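Local coordinates for protein type-2Ba cytolytic delta-endotoxin (Bacillus thuringiensis serovar israelensis, PDB 2RCI) that probably kills dipteran larvae by forming pores in the membranes of their midgut epithelial cells, at residues A24-L27 with T28-Q32; V102-A105 with I106-F110; E114-D118 with E119-V123; F171-I174 with K175-A178. All coordinates share one frame; numbering follows the deposited sequence.

The four contacts follow one another along the chain in numerical order. Helix 21-31 carries interaction 1 and helix 96-110 carries interaction 2. Their centres lie about 21 Å apart, on opposite sides of the chain's centre, and both helices pack on strands 132-142 and 150-162, in keeping with a sheet set between two helical layers. Interaction 3 lies in the connection from helix 96-110 into strand 122-127, and interaction 4 is the turn into strand 177-192. Each has its centre about 13 Å from that of interaction 2, which both touch. Interactions 1 and 4 are the farthest pair, about 33 Å between centres. The four contacts together sample both helical layers and two entrances to the sheet of this monomeric toxin.

Interaction 1 (A24-L27 with T28-Q32); sequences AIRL and TNTFQ
Thr28 and Thr30 share one torsion, with OG1 beside the residue's own backbone N and anti to its carbonyl carbon (chi1 -63° and -62°), which swings each hydroxyl back toward the preceding helical turn. Thr28 OG1 donates to Ala24 O at 2.8 Å. The same oxygen also accepts the helical bond from Thr28 N at 2.9 Å, and the two donors come from opposite faces of the carbonyl plane. Two donors also meet at Arg26 O: Thr30 OG1 at 2.9 Å and Thr30 N at 2.9 Å. Here the hydroxyl stands well above the carbonyl plane, 43° out of it, whereas the amide is only slightly tilted.

On the exposed side, the Ile25 and Asn29 side chains run parallel from adjacent turns, with Ile25 CG2 3.9 Å from Asn29 ND2. A water ties this pair together by donating to Asn29 OD1 at 2.7 Å and to Ile25 O at 3.0 Å. Ile25 O also receives the helical bond from Asn29 N. On the buried side, the edge of the Phe31 ring comes up to Leu27 O, which lies near the ring plane, 3.1 Å from CD1 of Phe31. The ring and Leu27 rest on Ile153 of strand 150-162. The guanidinium of Arg26 bonds to Gln191 and forms a salt bridge with Asp194.

Three carbonyls thus have a partner beyond the main-chain bond: a threonine hydroxyl for Ala24 and Arg26, and a water for Ile25. The hydroxyl of buried Thr28 is satisfied within its own helix, consistent with a side chain that packs against Leu139 and Ser141 of strand 132-142.

Interaction 2 (V102-A105 with I106-F110); sequences VVSA and ITNTF
Thr107 returns its hydroxyl to the preceding turn of helix 96-110, giving Val103 O two donors. OG1 of Thr107 bonds to Val103 O at 2.8 Å from above the carbonyl plane, and Thr107 N reaches Val103 O at 2.8 Å from the opposite face. Two residues on, Thr109 OG1 donates to Ala105 O at 3.0 Å, so this buried hydroxyl is satisfied inside the helix. In both threonines OG1 sits beside the backbone N, chi1 -59° in Thr107, and this turns it back along the helix. Main-chain bonds serve two more carbonyls: Val102 O takes Ile106 N at 2.9 Å, and Ser104 O takes Asn108 N at 2.9 Å. A water 2.6 Å from Ser104 OG accepts a weak bond from Asn108 ND2, while Asn108 OD1 accepts from Asn112 ND2.

Apolar branches flank this network. Val102 CG1 lies 3.9 Å from Ile106 CD1, the two side chains running parallel, and Ile106 continues onto Ile85 of helix 74-89. Ala105 and Thr109 face strand 132-142 at Phe140 and at Tyr136 and Ile138. The arrangement is that of an amphipathic helix with threonines bonded to the carbonyl four residues back, laid on the sheet in one helical layer of the Cyt toxin alpha/beta fold.

Interaction 3 (E114-D118 with E119-V123); sequences EPQVD and ENWIV
Glu119 lays its CG over the backbone of Gln116, 3.4 Å from Gln116 O and 3.7 Å from Gln116 CA. The overlap follows from a type I turn from Gln116 to Glu119, closed by a nearly straight bond from Glu119 N to Gln116 O at 2.9 Å. The donor stands above the carbonyl plane, 52° out of it. A second type I turn runs on from Glu119 to Ile122 and brings the indole of Trp121 under the same glutamate, whose CB rests 3.4 Å above the centre of the Trp121 ring.

The extended side chain of Gln116 is set roughly perpendicular to that of Trp121. Its amide end arrives in the ring plane at the edge bearing Trp121 NE1, though which amide atom faces the indole N-H is doubtful. Ile122 approaches from another direction: its CG2, placed between backbone N and carbonyl carbon, comes to 3.3 Å from Gln116 O. A water lies 2.9 Å from Val117 O and 3.1 Å from Ile122 O. With further acceptors near this water elsewhere in the protein, the two links may not both hold all the time.

The two successive turns lie in the connection between helix 96-110 and strand 122-127. Trp121 and Val123 join strand 132-142 by backbone bonds to Lys137 and Phe135, Ile122 packs on Tyr134 and Tyr136 of that strand, and Asn108 of the helix touches Gln116.

Interaction 4 (F171-I174 with K175-A178); sequences FITI and KDSA
Asp176 OD2 is gripped from three sources, which fasten a type I beta turn running from Thr173 to Asp176. Thr173 N donates to Asp176 OD2 at 2.8 Å, meeting the anti side of the carboxylate oxygen 21° out of its plane. Thr173 OG1 adds a weak bond to the same OD2 at 3.1 Å. A water supplies the third, donating to Asp176 OD2 at 2.8 Å and to Phe171 O at 3.2 Å. In return Asp176 N closes the turn on Thr173 O at 3.1 Å.

The threonine hydroxyl works both ways. With OG1 lodged between backbone N and carbonyl carbon (chi1 75°), it points into the turn and accepts from Lys175 N at 3.3 Å, an ST turn nested in the beta turn. Thr173 is thus tied to Asp176 directly, and Phe171 through the water, on the surface where the loop after helix 166-169 enters strand 177-192. Backbone bonds from Ile174 to Ser75 and from Asp176 to Val74 attach the turn to the start of helix 74-89. The Ile172 side chain runs antiparallel to that of Asp176, its CG1 3.5 Å from Asp176 CB.

Interaction 1 (A24-L27 with T28-Q32)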
ATOM      1  N   ALA A  24      -5.260 -11.574 -11.229  1.00 20.16           N
ATOM      2  CA  ALA A  24      -4.607 -10.402 -10.619  1.00 20.88           C
ATOM      3  C   ALA A  24      -4.906  -9.088 -11.359  1.00 20.98           C
ATOM      4  O   ALA A  24      -5.189  -8.067 -10.736  1.00 21.29           O
ATOM      5  CB  ALA A  24      -3.113 -10.636 -10.511  1.00 21.40           C
ATOM      6  N   ILE A  25      -4.866  -9.124 -12.692  1.00 19.56           N
ATOM      7  CA  ILE A  25      -5.148  -7.947 -13.495  1.00 19.87           C
ATOM      8  C   ILE A  25      -6.598  -7.516 -13.292  1.00 19.15           C
ATOM      9  O   ILE A  25      -6.872  -6.324 -13.113  1.00 18.49           O
ATOM     10  CB  ILE A  25      -4.861  -8.205 -15.023  1.00 19.29           C
ATOM     11  CG1 ILE A  25      -3.359  -8.347 -15.270  1.00 19.71           C
ATOM     12  CG2 ILE A  25      -5.463  -7.072 -15.909  1.00 20.74           C
ATOM     13  CD1 ILE A  25      -3.001  -9.038 -16.606  1.00 20.24           C
ATOM     14  N   ARG A  26      -7.513  -8.490 -13.312  1.00 19.83           N
ATOM     15  CA  ARG A  26      -8.947  -8.213 -13.181  1.00 20.20           C
ATOM     16  C   ARG A  26      -9.209  -7.494 -11.844  1.00 20.28           C
ATOM     17  O   ARG A  26      -9.847  -6.421 -11.802  1.00 19.86           O
ATOM     18  CB  ARG A  26      -9.773  -9.512 -13.245  1.00 20.02           C
ATOM     19  CG  ARG A  26     -11.289  -9.227 -13.134  1.00 19.85           C
ATOM     20  CD  ARG A  26     -12.139 -10.450 -13.237  1.00 23.95           C
ATOM     21  NE  ARG A  26     -12.049 -11.331 -12.076  1.00 24.71           N
ATOM     22  CZ  ARG A  26     -11.402 -12.488 -12.072  1.00 24.72           C
ATOM     23  NH1 ARG A  26     -10.760 -12.917 -13.166  1.00 25.59           N
ATOM     24  NH2 ARG A  26     -11.399 -13.227 -10.978  1.00 25.52           N
ATOM     25  N   LEU A  27      -8.677  -8.088 -10.769  1.00 19.96           N
ATOM     26  CA  LEU A  27      -8.914  -7.587  -9.403  1.00 20.73           C
ATOM     27  C   LEU A  27      -8.248  -6.234  -9.144  1.00 20.87           C
ATOM     28  O   LEU A  27      -8.823  -5.374  -8.510  1.00 21.42           O
ATOM     29  CB  LEU A  27      -8.540  -8.633  -8.356  1.00 20.39           C
ATOM     30  CG  LEU A  27      -9.330  -9.965  -8.399  1.00 21.03           C
ATOM     31  CD1 LEU A  27      -8.738 -11.027  -7.458  1.00 23.15           C
ATOM     32  CD2 LEU A  27     -10.844  -9.779  -8.110  1.00 23.64           C
ATOM     33  N   THR A  28      -7.039  -6.049  -9.663  1.00 21.32           N
ATOM     34  CA  THR A  28      -6.354  -4.758  -9.616  1.00 22.06           C
ATOM     35  C   THR A  28      -7.188  -3.703 -10.361  1.00 22.54           C
ATOM     36  O   THR A  28      -7.427  -2.614  -9.840  1.00 22.80           O
ATOM     37  CB  THR A  28      -4.929  -4.911 -10.192  1.00 21.43           C
ATOM     38  OG1 THR A  28      -4.198  -5.820  -9.355  1.00 22.32           O
ATOM     39  CG2 THR A  28      -4.190  -3.554 -10.269  1.00 24.90           C
ATOM     40  N   ASN A  29      -7.663  -4.038 -11.568  1.00 23.04           N
ATOM     41  CA  ASN A  29      -8.558  -3.137 -12.313  1.00 23.58           C
ATOM     42  C   ASN A  29      -9.801  -2.740 -11.515  1.00 23.41           C
ATOM     43  O   ASN A  29     -10.218  -1.582 -11.535  1.00 23.82           O
ATOM     44  CB  ASN A  29      -9.000  -3.761 -13.650  1.00 24.02           C
ATOM     45  CG  ASN A  29      -7.937  -3.668 -14.728  1.00 23.84           C
ATOM     46  OD1 ASN A  29      -6.918  -2.995 -14.562  1.00 27.94           O
ATOM     47  ND2 ASN A  29      -8.181  -4.334 -15.859  1.00 23.14           N
ATOM     48  N   THR A  30     -10.372  -3.711 -10.810  1.00 23.45           N
ATOM     49  CA  THR A  30     -11.619  -3.522 -10.061  1.00 23.70           C
ATOM     50  C   THR A  30     -11.430  -2.487  -8.944  1.00 22.65           C
ATOM     51  O   THR A  30     -12.287  -1.629  -8.729  1.00 22.16           O
ATOM     52  CB  THR A  30     -12.138  -4.865  -9.516  1.00 23.41           C
ATOM     53  OG1 THR A  30     -12.418  -5.734 -10.618  1.00 26.32           O
ATOM     54  CG2 THR A  30     -13.427  -4.682  -8.724  1.00 27.12           C
ATOM     55  N   PHE A  31     -10.284  -2.552  -8.269  1.00 22.10           N
ATOM     56  CA  PHE A  31      -9.973  -1.590  -7.211  1.00 22.82           C
ATOM     57  C   PHE A  31      -9.597  -0.175  -7.623  1.00 23.00           C
ATOM     58  O   PHE A  31      -9.574   0.714  -6.774  1.00 23.11           O
ATOM     59  CB  PHE A  31      -9.000  -2.172  -6.188  1.00 22.08           C
ATOM     60  CG  PHE A  31      -9.643  -3.158  -5.298  1.00 21.33           C
ATOM     61  CD1 PHE A  31      -9.551  -4.519  -5.568  1.00 20.37           C
ATOM     62  CD2 PHE A  31     -10.430  -2.722  -4.224  1.00 20.51           C
ATOM     63  CE1 PHE A  31     -10.217  -5.438  -4.753  1.00 23.82           C
ATOM     64  CE2 PHE A  31     -11.084  -3.615  -3.418  1.00 22.18           C
ATOM     65  CZ  PHE A  31     -10.976  -4.980  -3.664  1.00 23.23           C
ATOM     66  N   GLN A  32      -9.330   0.054  -8.908  1.00 23.78           N
ATOM     67  CA  GLN A  32      -9.239   1.433  -9.430  1.00 24.35           C
ATOM     68  C   GLN A  32     -10.483   2.253  -9.057  1.00 24.63           C
ATOM     69  O   GLN A  32     -10.394   3.468  -8.822  1.00 24.42           O
ATOM     70  CB  GLN A  32      -9.027   1.450 -10.946  1.00 25.41           C
ATOM     71  CG  GLN A  32      -7.779   0.694 -11.437  1.00 27.59           C
ATOM     72  CD  GLN A  32      -6.461   1.250 -10.899  1.00 31.82           C
ATOM     73  OE1 GLN A  32      -6.374   2.421 -10.485  1.00 33.34           O
ATOM     74  NE2 GLN A  32      -5.418   0.409 -10.914  1.00 31.49           N
TER
HETATM   75  O   HOH W   1      -4.728  -4.349 -13.901  1.00 28.38           O

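Interaction 2 (V102-A105 with I106-F110)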
ATOM      1  N   VAL A 102       7.246  -6.863  -0.100  1.00 16.17           N
ATOM      2  CA  VAL A 102       6.482  -5.952   0.768  1.00 15.41           C
ATOM      3  C   VAL A 102       7.393  -4.851   1.327  1.00 15.06           C
ATOM      4  O   VAL A 102       7.078  -3.656   1.235  1.00 15.40           O
ATOM      5  CB  VAL A 102       5.773  -6.699   1.933  1.00 15.19           C
ATOM      6  CG1 VAL A 102       5.090  -5.687   2.848  1.00 15.63           C
ATOM      7  CG2 VAL A 102       4.776  -7.752   1.430  1.00 13.66           C
ATOM      8  N   VAL A 103       8.531  -5.246   1.894  1.00 13.87           N
ATOM      9  CA  VAL A 103       9.417  -4.279   2.566  1.00 15.04           C
ATOM     10  C   VAL A 103      10.019  -3.285   1.575  1.00 14.99           C
ATOM     11  O   VAL A 103      10.153  -2.097   1.894  1.00 15.24           O
ATOM     12  CB  VAL A 103      10.479  -4.985   3.447  1.00 15.13           C
ATOM     13  CG1 VAL A 103      11.567  -3.987   3.946  1.00 15.93           C
ATOM     14  CG2 VAL A 103       9.755  -5.655   4.675  1.00 14.89           C
ATOM     15  N   SER A 104      10.373  -3.759   0.370  1.00 15.06           N
ATOM     16  CA  SER A 104      10.851  -2.858  -0.687  0.50 15.80           C
ATOM     17  C   SER A 104       9.780  -1.815  -1.023  1.00 15.58           C
ATOM     18  O   SER A 104      10.074  -0.612  -1.196  1.00 15.21           O
ATOM     19  CB  SER A 104      11.224  -3.646  -1.952  0.50 15.76           C
ATOM     20  OG  SER A 104      11.592  -2.762  -2.994  0.50 16.94           O
ATOM     21  N   ALA A 105       8.548  -2.277  -1.161  1.00 15.53           N
ATOM     22  CA  ALA A 105       7.411  -1.365  -1.448  1.00 15.93           C
ATOM     23  C   ALA A 105       7.186  -0.354  -0.317  1.00 16.79           C
ATOM     24  O   ALA A 105       6.984   0.831  -0.605  1.00 17.25           O
ATOM     25  CB  ALA A 105       6.137  -2.140  -1.759  1.00 16.15           C
ATOM     26  N   ILE A 106       7.229  -0.796   0.946  1.00 15.71           N
ATOM     27  CA  ILE A 106       7.119   0.145   2.086  1.00 16.22           C
ATOM     28  C   ILE A 106       8.298   1.145   2.085  1.00 15.84           C
ATOM     29  O   ILE A 106       8.104   2.343   2.298  1.00 16.40           O
ATOM     30  CB  ILE A 106       7.010  -0.555   3.450  1.00 15.31           C
ATOM     31  CG1 ILE A 106       5.804  -1.507   3.535  1.00 14.59           C
ATOM     32  CG2 ILE A 106       6.981   0.508   4.638  1.00 16.21           C
ATOM     33  CD1 ILE A 106       5.966  -2.468   4.771  1.00 17.71           C
ATOM     34  N   THR A 107       9.512   0.661   1.820  1.00 16.02           N
ATOM     35  CA  THR A 107      10.695   1.532   1.763  1.00 15.69           C
ATOM     36  C   THR A 107      10.565   2.615   0.691  1.00 16.80           C
ATOM     37  O   THR A 107      10.880   3.789   0.937  1.00 17.32           O
ATOM     38  CB  THR A 107      11.971   0.700   1.551  1.00 15.64           C
ATOM     39  OG1 THR A 107      12.071  -0.218   2.630  1.00 15.27           O
ATOM     40  CG2 THR A 107      13.226   1.607   1.520  1.00 14.16           C
ATOM     41  N   ASN A 108      10.072   2.228  -0.488  1.00 15.65           N
ATOM     42  CA  ASN A 108       9.836   3.182  -1.560  1.00 16.48           C
ATOM     43  C   ASN A 108       8.632   4.119  -1.349  1.00 16.42           C
ATOM     44  O   ASN A 108       8.429   5.060  -2.127  1.00 17.97           O
ATOM     45  CB  ASN A 108       9.751   2.427  -2.899  1.00 17.08           C
ATOM     46  CG  ASN A 108      11.095   1.865  -3.305  1.00 17.55           C
ATOM     47  OD1 ASN A 108      12.113   2.436  -2.977  1.00 24.00           O
ATOM     48  ND2 ASN A 108      11.101   0.733  -4.012  1.00 22.25           N
ATOM     49  N   THR A 109       7.902   3.920  -0.257  1.00 15.99           N
ATOM     50  CA  THR A 109       6.785   4.812   0.103  1.00 16.31           C
ATOM     51  C   THR A 109       7.356   6.088   0.754  1.00 16.62           C
ATOM     52  O   THR A 109       6.765   7.157   0.651  1.00 15.84           O
ATOM     53  CB  THR A 109       5.837   4.096   1.087  1.00 16.35           C
ATOM     54  OG1 THR A 109       5.214   2.979   0.431  1.00 16.02           O
ATOM     55  CG2 THR A 109       4.741   5.056   1.673  1.00 17.40           C
ATOM     56  N   PHE A 110       8.532   5.947   1.378  1.00 16.99           N
ATOM     57  CA  PHE A 110       9.137   7.010   2.208  1.00 17.61           C
ATOM     58  C   PHE A 110      10.483   7.501   1.677  1.00 17.60           C
ATOM     59  O   PHE A 110      10.939   8.609   2.043  1.00 17.58           O
ATOM     60  CB  PHE A 110       9.319   6.520   3.651  1.00 18.07           C
ATOM     61  CG  PHE A 110       8.045   6.154   4.319  1.00 19.23           C
ATOM     62  CD1 PHE A 110       7.112   7.151   4.649  1.00 19.08           C
ATOM     63  CD2 PHE A 110       7.733   4.807   4.571  1.00 17.89           C
ATOM     64  CE1 PHE A 110       5.925   6.839   5.286  1.00 19.38           C
ATOM     65  CE2 PHE A 110       6.489   4.460   5.205  1.00 18.14           C
ATOM     66  CZ  PHE A 110       5.599   5.490   5.576  1.00 19.25           C
TER
HETATM   67  O   HOH W   2       9.627  -2.103  -4.611  1.00 34.15           O

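Interaction 3 (E114-D118 with E119-V123)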
ATOM      1  N   GLU A 114      12.829  10.779  -5.114  1.00 23.43           N
ATOM      2  CA  GLU A 114      13.276  11.581  -6.267  1.00 24.37           C
ATOM      3  C   GLU A 114      12.928  10.931  -7.635  1.00 24.08           C
ATOM      4  O   GLU A 114      12.249  11.565  -8.432  1.00 23.39           O
ATOM      5  CB  GLU A 114      14.752  11.977  -6.117  1.00 24.77           C
ATOM      6  CG  GLU A 114      15.294  12.881  -7.206  1.00 29.52           C
ATOM      7  CD  GLU A 114      16.116  12.108  -8.201  1.00 36.12           C
ATOM      8  OE1 GLU A 114      15.533  11.504  -9.122  1.00 38.01           O
ATOM      9  OE2 GLU A 114      17.358  12.090  -8.054  1.00 41.24           O
ATOM     10  N   PRO A 115      13.327   9.653  -7.880  1.00 24.37           N
ATOM     11  CA  PRO A 115      12.907   8.978  -9.148  1.00 24.97           C
ATOM     12  C   PRO A 115      11.396   8.788  -9.333  1.00 24.41           C
ATOM     13  O   PRO A 115      10.927   8.638 -10.454  1.00 25.45           O
ATOM     14  CB  PRO A 115      13.608   7.610  -9.096  1.00 25.11           C
ATOM     15  CG  PRO A 115      13.968   7.407  -7.672  1.00 25.20           C
ATOM     16  CD  PRO A 115      14.192   8.780  -7.061  1.00 24.49           C
ATOM     17  N   GLN A 116      10.641   8.819  -8.243  1.00 24.02           N
ATOM     18  CA  GLN A 116       9.210   8.528  -8.288  1.00 22.95           C
ATOM     19  C   GLN A 116       8.375   9.803  -8.373  1.00 23.32           C
ATOM     20  O   GLN A 116       7.135   9.760  -8.375  1.00 22.42           O
ATOM     21  CB  GLN A 116       8.810   7.779  -7.009  1.00 22.99           C
ATOM     22  CG  GLN A 116       9.469   6.409  -6.810  1.00 22.23           C
ATOM     23  CD  GLN A 116       9.000   5.791  -5.505  1.00 21.70           C
ATOM     24  OE1 GLN A 116       9.708   5.814  -4.493  1.00 22.07           O
ATOM     25  NE2 GLN A 116       7.766   5.327  -5.495  1.00 19.01           N
ATOM     26  N   VAL A 117       9.053  10.941  -8.466  1.00 23.56           N
ATOM     27  CA  VAL A 117       8.410  12.235  -8.170  1.00 24.21           C
ATOM     28  C   VAL A 117       7.152  12.473  -9.010  1.00 24.30           C
ATOM     29  O   VAL A 117       6.169  13.032  -8.512  1.00 23.79           O
ATOM     30  CB  VAL A 117       9.464  13.430  -8.193  1.00 24.78           C
ATOM     31  CG1 VAL A 117       9.942  13.754  -9.618  1.00 26.58           C
ATOM     32  CG2 VAL A 117       8.919  14.672  -7.490  1.00 24.76           C
ATOM     33  N   ASP A 118       7.179  12.033 -10.275  1.00 24.79           N
ATOM     34  CA  ASP A 118       6.086  12.265 -11.212  1.00 26.32           C
ATOM     35  C   ASP A 118       5.227  11.035 -11.496  1.00 26.34           C
ATOM     36  O   ASP A 118       4.410  11.060 -12.422  1.00 25.41           O
ATOM     37  CB  ASP A 118       6.614  12.823 -12.550  1.00 27.74           C
ATOM     38  CG  ASP A 118       7.287  14.167 -12.398  1.00 29.61           C
ATOM     39  OD1 ASP A 118       6.722  15.037 -11.713  1.00 33.82           O
ATOM     40  OD2 ASP A 118       8.400  14.347 -12.948  1.00 34.73           O
ATOM     41  N   GLU A 119       5.390   9.980 -10.698  1.00 25.10           N
ATOM     42  CA  GLU A 119       4.641   8.747 -10.922  1.00 25.21           C
ATOM     43  C   GLU A 119       3.188   8.909 -10.472  1.00 25.75           C
ATOM     44  O   GLU A 119       2.890   9.703  -9.569  1.00 24.56           O
ATOM     45  CB  GLU A 119       5.328   7.564 -10.244  1.00 24.74           C
ATOM     46  CG  GLU A 119       6.779   7.314 -10.754  1.00 26.41           C
ATOM     47  CD  GLU A 119       6.857   6.420 -12.003  1.00 31.33           C
ATOM     48  OE1 GLU A 119       5.862   6.322 -12.761  1.00 30.30           O
ATOM     49  OE2 GLU A 119       7.927   5.788 -12.199  1.00 32.99           O
ATOM     50  N   ASN A 120       2.295   8.143 -11.096  1.00 26.10           N
ATOM     51  CA  ASN A 120       0.874   8.266 -10.840  1.00 27.41           C
ATOM     52  C   ASN A 120       0.457   7.855  -9.436  1.00 26.69           C
ATOM     53  O   ASN A 120      -0.514   8.403  -8.898  1.00 27.95           O
ATOM     54  CB  ASN A 120       0.066   7.498 -11.890  1.00 28.65           C
ATOM     55  CG  ASN A 120       0.079   8.192 -13.237  1.00 32.20           C
ATOM     56  OD1 ASN A 120       0.336   9.398 -13.323  1.00 37.52           O
ATOM     57  ND2 ASN A 120      -0.169   7.429 -14.302  1.00 36.81           N
ATOM     58  N   TRP A 121       1.220   6.942  -8.836  1.00 24.16           N
ATOM     59  CA  TRP A 121       0.897   6.410  -7.519  1.00 23.05           C
ATOM     60  C   TRP A 121       1.256   7.317  -6.346  1.00 21.84           C
ATOM     61  O   TRP A 121       0.942   6.991  -5.212  1.00 21.12           O
ATOM     62  CB  TRP A 121       1.532   5.036  -7.297  1.00 23.57           C
ATOM     63  CG  TRP A 121       3.009   4.987  -7.447  1.00 23.18           C
ATOM     64  CD1 TRP A 121       3.944   5.331  -6.519  1.00 22.88           C
ATOM     65  CD2 TRP A 121       3.735   4.525  -8.599  1.00 22.48           C
ATOM     66  NE1 TRP A 121       5.209   5.120  -7.020  1.00 23.02           N
ATOM     67  CE2 TRP A 121       5.111   4.632  -8.296  1.00 23.70           C
ATOM     68  CE3 TRP A 121       3.356   4.040  -9.856  1.00 24.70           C
ATOM     69  CZ2 TRP A 121       6.113   4.265  -9.205  1.00 24.04           C
ATOM     70  CZ3 TRP A 121       4.355   3.680 -10.764  1.00 23.27           C
ATOM     71  CH2 TRP A 121       5.720   3.791 -10.426  1.00 24.39           C
ATOM     72  N   ILE A 122       1.943   8.427  -6.618  1.00 20.65           N
ATOM     73  CA  ILE A 122       2.223   9.410  -5.567  1.00 21.11           C
ATOM     74  C   ILE A 122       1.499  10.706  -5.918  1.00 20.59           C
ATOM     75  O   ILE A 122       1.506  11.111  -7.078  1.00 20.93           O
ATOM     76  CB  ILE A 122       3.752   9.649  -5.389  1.00 21.55           C
ATOM     77  CG1 ILE A 122       4.032  10.504  -4.146  1.00 22.16           C
ATOM     78  CG2 ILE A 122       4.350  10.279  -6.654  1.00 22.53           C
ATOM     79  CD1 ILE A 122       5.488  10.337  -3.573  1.00 21.50           C
ATOM     80  N   VAL A 123       0.899  11.347  -4.919  1.00 20.13           N
ATOM     81  CA  VAL A 123       0.111  12.564  -5.165  1.00 20.43           C
ATOM     82  C   VAL A 123       0.622  13.626  -4.200  1.00 19.80           C
ATOM     83  O   VAL A 123       0.410  13.538  -2.984  1.00 19.41           O
ATOM     84  CB  VAL A 123      -1.411  12.324  -4.928  1.00 20.22           C
ATOM     85  CG1 VAL A 123      -2.221  13.589  -5.253  1.00 21.37           C
ATOM     86  CG2 VAL A 123      -1.923  11.149  -5.720  1.00 21.37           C
TER
HETATM   87  O   HOH W   3       3.283  12.930  -8.890  1.00 26.01           O

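Interaction 4 (F171-I174 with K175-A178)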
ATOM      1  N   PHE A 171      15.357  13.238  -0.983  1.00 18.96           N
ATOM      2  CA  PHE A 171      16.606  12.523  -0.702  1.00 19.67           C
ATOM      3  C   PHE A 171      16.697  11.892   0.693  1.00 19.55           C
ATOM      4  O   PHE A 171      17.778  11.423   1.112  1.00 19.56           O
ATOM      5  CB  PHE A 171      17.788  13.451  -0.973  1.00 20.19           C
ATOM      6  CG  PHE A 171      17.951  13.770  -2.423  1.00 22.45           C
ATOM      7  CD1 PHE A 171      18.708  12.946  -3.243  1.00 23.89           C
ATOM      8  CD2 PHE A 171      17.272  14.849  -2.991  1.00 25.18           C
ATOM      9  CE1 PHE A 171      18.823  13.213  -4.624  1.00 22.70           C
ATOM     10  CE2 PHE A 171      17.386  15.129  -4.372  1.00 25.33           C
ATOM     11  CZ  PHE A 171      18.166  14.305  -5.177  1.00 23.06           C
ATOM     12  N   ILE A 172      15.579  11.875   1.411  1.00 19.12           N
ATOM     13  CA  ILE A 172      15.562  11.294   2.751  1.00 18.78           C
ATOM     14  C   ILE A 172      15.860   9.778   2.682  1.00 18.64           C
ATOM     15  O   ILE A 172      15.505   9.108   1.706  1.00 17.75           O
ATOM     16  CB  ILE A 172      14.229  11.575   3.502  1.00 18.36           C
ATOM     17  CG1 ILE A 172      14.449  11.472   5.030  1.00 18.51           C
ATOM     18  CG2 ILE A 172      13.112  10.662   3.034  1.00 19.11           C
ATOM     19  CD1 ILE A 172      13.248  12.045   5.886  1.00 18.66           C
ATOM     20  N   THR A 173      16.565   9.278   3.692  1.00 19.30           N
ATOM     21  CA  THR A 173      17.006   7.865   3.714  1.00 18.87           C
ATOM     22  C   THR A 173      16.392   7.112   4.884  1.00 18.01           C
ATOM     23  O   THR A 173      15.775   7.703   5.783  1.00 18.02           O
ATOM     24  CB  THR A 173      18.571   7.712   3.793  1.00 18.91           C
ATOM     25  OG1 THR A 173      19.030   8.002   5.120  1.00 20.10           O
ATOM     26  CG2 THR A 173      19.289   8.637   2.755  1.00 21.59           C
ATOM     27  N   ILE A 174      16.588   5.791   4.893  1.00 17.19           N
ATOM     28  CA  ILE A 174      16.017   4.973   5.958  1.00 16.69           C
ATOM     29  C   ILE A 174      16.672   5.279   7.325  1.00 16.40           C
ATOM     30  O   ILE A 174      16.107   4.986   8.354  1.00 15.58           O
ATOM     31  CB  ILE A 174      16.079   3.459   5.629  1.00 17.20           C
ATOM     32  CG1 ILE A 174      17.528   3.008   5.408  1.00 16.73           C
ATOM     33  CG2 ILE A 174      15.249   3.132   4.403  1.00 16.16           C
ATOM     34  CD1 ILE A 174      17.691   1.476   5.496  1.00 17.75           C
ATOM     35  N   LYS A 175      17.858   5.887   7.314  1.00 17.49           N
ATOM     36  CA  LYS A 175      18.556   6.254   8.553  1.00 17.75           C
ATOM     37  C   LYS A 175      18.216   7.645   9.106  1.00 18.54           C
ATOM     38  O   LYS A 175      18.627   7.985  10.230  1.00 17.69           O
ATOM     39  CB  LYS A 175      20.079   6.097   8.380  1.00 19.45           C
ATOM     40  CG  LYS A 175      20.534   4.750   7.913  1.00 21.70           C
ATOM     41  CD  LYS A 175      20.284   3.641   8.948  1.00 24.76           C
ATOM     42  CE  LYS A 175      20.729   2.280   8.391  1.00 29.65           C
ATOM     43  NZ  LYS A 175      22.199   2.212   8.060  1.00 29.83           N
ATOM     44  N   ASP A 176      17.446   8.424   8.352  1.00 17.71           N
ATOM     45  CA  ASP A 176      17.042   9.753   8.777  1.00 19.06           C
ATOM     46  C   ASP A 176      15.817   9.660   9.675  1.00 18.68           C
ATOM     47  O   ASP A 176      15.092   8.661   9.634  1.00 17.89           O
ATOM     48  CB  ASP A 176      16.723  10.639   7.574  1.00 18.81           C
ATOM     49  CG  ASP A 176      17.949  10.996   6.756  1.00 22.47           C
ATOM     50  OD1 ASP A 176      18.985  11.395   7.341  1.00 24.85           O
ATOM     51  OD2 ASP A 176      17.867  10.896   5.517  1.00 21.44           O
ATOM     52  N   SER A 177      15.606  10.696  10.477  1.00 18.33           N
ATOM     53  CA  SER A 177      14.437  10.812  11.334  1.00 18.24           C
ATOM     54  C   SER A 177      13.699  12.103  10.992  1.00 19.00           C
ATOM     55  O   SER A 177      14.310  13.100  10.573  1.00 19.52           O
ATOM     56  CB  SER A 177      14.822  10.830  12.818  1.00 18.83           C
ATOM     57  OG  SER A 177      15.435   9.613  13.241  1.00 20.13           O
ATOM     58  N   ALA A 178      12.392  12.078  11.181  1.00 19.22           N
ATOM     59  CA  ALA A 178      11.579  13.257  11.006  1.00 18.61           C
ATOM     60  C   ALA A 178      10.276  13.024  11.727  1.00 19.25           C
ATOM     61  O   ALA A 178      10.002  11.917  12.224  1.00 17.47           O
ATOM     62  CB  ALA A 178      11.331  13.543   9.509  1.00 18.57           C
TER
HETATM   63  O   HOH W   4      18.988  12.749   3.770  1.00 27.40           O